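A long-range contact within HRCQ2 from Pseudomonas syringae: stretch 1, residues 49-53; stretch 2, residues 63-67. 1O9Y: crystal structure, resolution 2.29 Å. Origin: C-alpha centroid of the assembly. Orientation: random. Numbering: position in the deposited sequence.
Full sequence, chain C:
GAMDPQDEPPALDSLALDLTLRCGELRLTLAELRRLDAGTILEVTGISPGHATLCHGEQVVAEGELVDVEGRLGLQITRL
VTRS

Stretch 1 49-53: PGHAT
Stretch 2 (63-67) EGELV

Two neighbouring strands of one chain, 51-53 and 63-67, run antiparallel with a marked twist, their N-to-C directions 133° apart and their axes approaching to 4.6 Å. The register pairs Thr53 with Glu63, Ala52 with Gly64 and His51 with Glu65, while Gly50, in the loop before the first strand, lies beside Leu66. Together the stretches bury 344 Å².

Glu63 (phi/psi -122/152) faces Thr53 (-103/146) in a non-hydrogen-bonded pair, CA to CA 4.4 Å. Both side chains leave on the face shared with His51 and Glu65. Glu63 takes chi1 m, chi2 t and chi3 -19°, Thr53 chi1 p, and the methylene Glu63 CG lies 4.3 Å from Thr53 CG2. The aliphatic part of the glutamate thus meets the threonine methyl, while its carboxylate leads away to hydrogen bonds elsewhere in the structure.

Gly64 is nearly fully extended (-166/-176) and forms the hydrogen-bonded pair with Ala52 (-156/154), CA to CA 5.5 Å. Gly64 N donates to Ala52 O at 2.9 Å, and Ala52 N donates to Gly64 O at 3.1 Å, closing the small ring typical of antiparallel sheet. Gly64 O also receives a CA-H...O contact from His51 CA at 3.6 Å. With no side chain on Gly64, the backbone alone makes this pairing.

Glu65 (-117/136) returns to the non-hydrogen-bonded pattern opposite His51 (-114/159), CA to CA 4.5 Å. Its chi1 of -115° lies between wells and chi2 is t; the carboxylate oxygens are not modelled, so the visible contact is made by methylene, with Glu65 CG 3.8 Å from His51 CE1. The imidazole has chi1 m and chi2 -86°. Glu65 CA makes a CA-H...O contact of 3.5 Å with Gly50 O.

Leu66 (-75/124; chi1 m, chi2 t) adds the last direct backbone bond: its N donates to Gly50 O at 2.7 Å, nearly straight at 162°. A water donates to Gly50 O at 3.1 Å and to Leu66 O at 2.6 Å, bridging the two carbonyls, which could not bond to each other. Gly50 adopts phi/psi 88/-4, where a CB would jam against the preceding carbonyl oxygen, so glycine suits the turn into the strand. The leucine side chain points toward stretch 1, bringing Leu66 CD2 to 3.7 Å from Ala52 CB, an apolar contact in which the small alanine leaves its methyl to meet the branched leucine.

Val67 (-125/162, chi1 m) points away and, like Pro49 (-54/145), makes no contact across the pair.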

ATOM      1  N   PRO C  49     -18.076  -7.412  -2.925  1.00 22.44           N
ATOM      2  CA  PRO C  49     -17.137  -7.570  -1.808  1.00 22.62           C
ATOM      3  C   PRO C  49     -15.700  -7.243  -2.229  1.00 21.27           C
ATOM      4  O   PRO C  49     -15.326  -7.503  -3.374  1.00 19.92           O
ATOM      5  CB  PRO C  49     -17.280  -9.054  -1.445  1.00 22.82           C
ATOM      6  CG  PRO C  49     -18.664  -9.377  -1.852  1.00 23.46           C
ATOM      7  CD  PRO C  49     -18.862  -8.638  -3.151  1.00 21.77           C
ATOM      8  N   GLY C  50     -14.927  -6.665  -1.312  1.00 19.95           N
ATOM      9  CA  GLY C  50     -13.543  -6.319  -1.585  1.00 18.80           C
ATOM     10  C   GLY C  50     -13.333  -4.950  -2.204  1.00 18.44           C
ATOM     11  O   GLY C  50     -12.197  -4.536  -2.367  1.00 20.18           O
ATOM     12  N   HIS C  51     -14.410  -4.236  -2.521  1.00 16.59           N
ATOM     13  CA  HIS C  51     -14.298  -2.945  -3.202  1.00 16.86           C
ATOM     14  C   HIS C  51     -14.756  -1.759  -2.352  1.00 15.58           C
ATOM     15  O   HIS C  51     -15.498  -1.923  -1.382  1.00 13.19           O
ATOM     16  CB  HIS C  51     -15.032  -2.990  -4.545  1.00 17.72           C
ATOM     17  CG  HIS C  51     -14.458  -3.999  -5.489  1.00 26.59           C
ATOM     18  ND1 HIS C  51     -13.392  -3.719  -6.323  1.00 29.30           N
ATOM     19  CD2 HIS C  51     -14.756  -5.306  -5.687  1.00 28.27           C
ATOM     20  CE1 HIS C  51     -13.083  -4.801  -7.015  1.00 30.51           C
ATOM     21  NE2 HIS C  51     -13.897  -5.776  -6.650  1.00 30.12           N
ATOM     22  N   ALA C  52     -14.295  -0.567  -2.716  1.00 14.45           N
ATOM     23  CA  ALA C  52     -14.713   0.646  -2.034  1.00 14.75           C
ATOM     24  C   ALA C  52     -14.552   1.827  -2.966  1.00 14.92           C
ATOM     25  O   ALA C  52     -13.758   1.773  -3.901  1.00 14.43           O
ATOM     26  CB  ALA C  52     -13.896   0.862  -0.742  1.00 14.86           C
ATOM     27  N   THR C  53     -15.347   2.869  -2.736  1.00 15.38           N
ATOM     28  CA  THR C  53     -15.111   4.169  -3.355  1.00 15.82           C
ATOM     29  C   THR C  53     -14.483   5.137  -2.359  1.00 16.01           C
ATOM     30  O   THR C  53     -14.756   5.098  -1.146  1.00 15.68           O
ATOM     31  CB  THR C  53     -16.402   4.803  -3.950  1.00 16.35           C
ATOM     32  OG1 THR C  53     -17.459   4.791  -2.975  1.00 17.23           O
ATOM     33  CG2 THR C  53     -16.946   3.983  -5.111  1.00 13.05           C
ATOM     34  N   GLU C  63     -12.123   5.001  -7.137  1.00 14.82           N
ATOM     35  CA  GLU C  63     -12.609   3.657  -6.909  1.00 15.86           C
ATOM     36  C   GLU C  63     -11.376   2.850  -6.599  1.00 15.04           C
ATOM     37  O   GLU C  63     -10.281   3.190  -7.055  1.00 14.94           O
ATOM     38  CB  GLU C  63     -13.277   3.100  -8.174  1.00 16.81           C
ATOM     39  CG  GLU C  63     -14.507   3.880  -8.619  1.00 21.92           C
ATOM     40  CD  GLU C  63     -15.016   3.494 -10.003  1.00 27.42           C
ATOM     41  OE1 GLU C  63     -14.270   2.887 -10.818  1.00 27.94           O
ATOM     42  OE2 GLU C  63     -16.184   3.823 -10.284  1.00 32.01           O
ATOM     43  N   GLY C  64     -11.540   1.789  -5.828  1.00 15.32           N
ATOM     44  CA  GLY C  64     -10.405   0.974  -5.459  1.00 16.48           C
ATOM     45  C   GLY C  64     -10.789  -0.357  -4.860  1.00 17.74           C
ATOM     46  O   GLY C  64     -11.973  -0.713  -4.781  1.00 17.74           O
ATOM     47  N   GLU C  65      -9.756  -1.082  -4.442  1.00 18.27           N
ATOM     48  CA  GLU C  65      -9.868  -2.407  -3.858  1.00 18.81           C
ATOM     49  C   GLU C  65      -9.363  -2.357  -2.422  1.00 17.44           C
ATOM     50  O   GLU C  65      -8.316  -1.759  -2.150  1.00 16.94           O
ATOM     51  CB  GLU C  65      -8.976  -3.365  -4.643  1.00 20.32           C
ATOM     52  CG  GLU C  65      -9.698  -4.466  -5.384  1.00 24.22           C
ATOM     53  CD  GLU C  65      -8.725  -5.478  -5.970  1.00 27.12           C
ATOM     54  N   LEU C  66     -10.095  -2.985  -1.509  1.00 16.23           N
ATOM     55  CA  LEU C  66      -9.647  -3.087  -0.124  1.00 16.67           C
ATOM     56  C   LEU C  66      -8.532  -4.131   0.018  1.00 15.42           C
ATOM     57  O   LEU C  66      -8.689  -5.277  -0.383  1.00 14.73           O
ATOM     58  CB  LEU C  66     -10.825  -3.395   0.818  1.00 16.90           C
ATOM     59  CG  LEU C  66     -12.007  -2.416   0.799  1.00 16.93           C
ATOM     60  CD1 LEU C  66     -13.189  -2.997   1.570  1.00 19.94           C
ATOM     61  CD2 LEU C  66     -11.620  -1.074   1.364  1.00 16.40           C
ATOM     62  N   VAL C  67      -7.396  -3.706   0.563  1.00 15.25           N
ATOM     63  CA  VAL C  67      -6.281  -4.604   0.869  1.00 14.88           C
ATOM     64  C   VAL C  67      -5.862  -4.490   2.333  1.00 15.30           C
ATOM     65  O   VAL C  67      -6.184  -3.519   3.020  1.00 17.02           O
ATOM     66  CB  VAL C  67      -5.023  -4.354  -0.020  1.00 15.18           C
ATOM     67  CG1 VAL C  67      -5.280  -4.768  -1.448  1.00 14.87           C
ATOM     68  CG2 VAL C  67      -4.528  -2.887   0.089  1.00 13.48           C
TER
HETATM   69  O   HOH W   1     -10.371  -6.891  -1.511  1.00 31.05           O